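Local coordinates for DUF1285 domain-containing protein (Shewanella baltica, PDB 2RA9), which is of unknown function but adopts a fold with repeated structural motifs and is possibly involved in signal transduction, at residues E85-Q88 against P89-L93. Numbering follows the deposited sequence.
Sequences ERAQ and PHSLL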
loop_
_atom_site.group_PDB
_atom_site.type_symbol
_atom_site.label_atom_id
_atom_site.label_comp_id
_atom_site.label_asym_id
_atom_site.label_seq_id
_atom_site.Cartn_x
_atom_site.Cartn_y
_atom_site.Cartn_z
ATOM N N GLU A 85 3.703 -7.577 -11.463
ATOM C CA GLU A 85 4.367 -8.507 -12.374
ATOM C C GLU A 85 5.368 -9.336 -11.591
ATOM O O GLU A 85 5.911 -8.886 -10.581
ATOM C CB GLU A 85 5.099 -7.707 -13.483
ATOM C CG GLU A 85 5.867 -8.527 -14.498
ATOM C CD GLU A 85 6.598 -7.665 -15.503
ATOM O OE1 GLU A 85 7.031 -6.544 -15.146
ATOM O OE2 GLU A 85 6.761 -8.131 -16.652
ATOM N N ARG A 86 5.601 -10.579 -12.017
ATOM C CA ARG A 86 6.775 -11.321 -11.518
ATOM C C ARG A 86 8.018 -10.913 -12.314
ATOM O O ARG A 86 7.959 -10.821 -13.544
ATOM C CB ARG A 86 6.570 -12.825 -11.684
ATOM C CG ARG A 86 5.475 -13.385 -10.833
ATOM C CD ARG A 86 5.354 -14.867 -10.989
ATOM N NE ARG A 86 4.054 -15.381 -10.535
ATOM C CZ ARG A 86 3.839 -16.017 -9.395
ATOM N NH1 ARG A 86 4.818 -16.270 -8.516
ATOM N NH2 ARG A 86 2.639 -16.465 -9.139
ATOM N N ALA A 87 9.132 -10.701 -11.627
ATOM C CA ALA A 87 10.418 -10.487 -12.293
ATOM C C ALA A 87 10.780 -11.683 -13.168
ATOM O O ALA A 87 11.272 -11.510 -14.304
ATOM C CB ALA A 87 11.532 -10.232 -11.241
ATOM N N GLN A 88 10.565 -12.891 -12.624
ATOM C CA GLN A 88 10.831 -14.122 -13.358
ATOM C C GLN A 88 9.708 -15.124 -13.090
ATOM O O GLN A 88 8.977 -14.994 -12.096
ATOM C CB GLN A 88 12.186 -14.725 -12.966
ATOM C CG GLN A 88 13.404 -13.799 -13.186
ATOM C CD GLN A 88 13.748 -12.938 -11.975
ATOM O OE1 GLN A 88 13.151 -13.068 -10.904
ATOM N NE2 GLN A 88 14.734 -12.058 -12.142
ATOM N N PRO A 89 9.556 -16.129 -13.979
ATOM C CA PRO A 89 8.544 -17.114 -13.688
ATOM C C PRO A 89 8.690 -17.592 -12.271
ATOM O O PRO A 89 9.819 -17.811 -11.791
ATOM C CB PRO A 89 8.850 -18.211 -14.716
ATOM C CG PRO A 89 9.311 -17.421 -15.878
ATOM C CD PRO A 89 10.233 -16.433 -15.247
ATOM N N HIS A 90 7.560 -17.682 -11.574
ATOM C CA HIS A 90 7.501 -18.216 -10.217
ATOM C C HIS A 90 8.135 -17.346 -9.149
ATOM O O HIS A 90 8.133 -17.723 -7.991
ATOM C CB HIS A 90 8.045 -19.653 -10.118
ATOM C CG HIS A 90 7.340 -20.599 -11.032
ATOM N ND1 HIS A 90 6.270 -21.362 -10.630
ATOM C CD2 HIS A 90 7.504 -20.837 -12.350
ATOM C CE1 HIS A 90 5.833 -22.071 -11.659
ATOM N NE2 HIS A 90 6.560 -21.757 -12.714
ATOM N N SER A 91 8.570 -16.149 -9.519
ATOM C CA SER A 91 9.209 -15.271 -8.565
ATOM C C SER A 91 8.192 -14.514 -7.702
ATOM O O SER A 91 6.972 -14.587 -7.902
ATOM C CB SER A 91 10.151 -14.292 -9.278
ATOM O OG SER A 91 9.449 -13.215 -9.864
ATOM N N LEU A 92 8.711 -13.822 -6.701
ATOM C CA LEU A 92 7.961 -12.840 -5.955
ATOM C C LEU A 92 7.520 -11.729 -6.886
ATOM O O LEU A 92 7.969 -11.633 -8.033
ATOM C CB LEU A 92 8.808 -12.287 -4.804
ATOM C CG LEU A 92 9.235 -13.267 -3.720
ATOM C CD1 LEU A 92 10.163 -12.599 -2.727
ATOM C CD2 LEU A 92 8.067 -13.894 -3.005
ATOM N N LEU A 93 6.612 -10.883 -6.401
ATOM C CA LEU A 93 6.006 -9.882 -7.258
ATOM C C LEU A 93 6.645 -8.519 -7.049
ATOM O O LEU A 93 7.074 -8.183 -5.937
ATOM C CB LEU A 93 4.530 -9.733 -6.953
ATOM C CG LEU A 93 3.558 -10.858 -7.220
ATOM C CD1 LEU A 93 2.151 -10.397 -6.728
ATOM C CD2 LEU A 93 3.539 -11.150 -8.657
#
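The guanidinium group of R86 meets the backbone carbonyl of S91 at its edge: NH1 gives a hydrogen bond to S91 O at 2.8 Å, bent to 133° at the hydrogen, the oxygen somewhat out of the guanidinium plane. The carbonyl carbon of H90 approaches NH1 obliquely. Its chain straight as far as NE, R86 stretches across one side of the loop, past S91 O, and its CG rests 3.7 Å from CD2 of L93. NE pairs with E141 and NH1 with D146 in salt bridges. Replacing R86 by an alanine removes the guanidinium, and E141 and D146 would probably lose this positive partner and S91 O its side-chain donor.

The turn closes where S91 N binds Q88 O at 2.9 Å. S91 OG, turned back over its own backbone (chi1 79°), lies 2.9 Å from Q88 O and 2.8 Å from L92 O; its proton could serve either. At the mouth, L93 CA makes a CH···O contact with E85 O. The whole illustrates a type II beta turn, Q88 to S91, within the loop connecting antiparallel strands 79-86 and 93-97, its arginine tying this hairpin to the end of helix 135-141 and the chain after it.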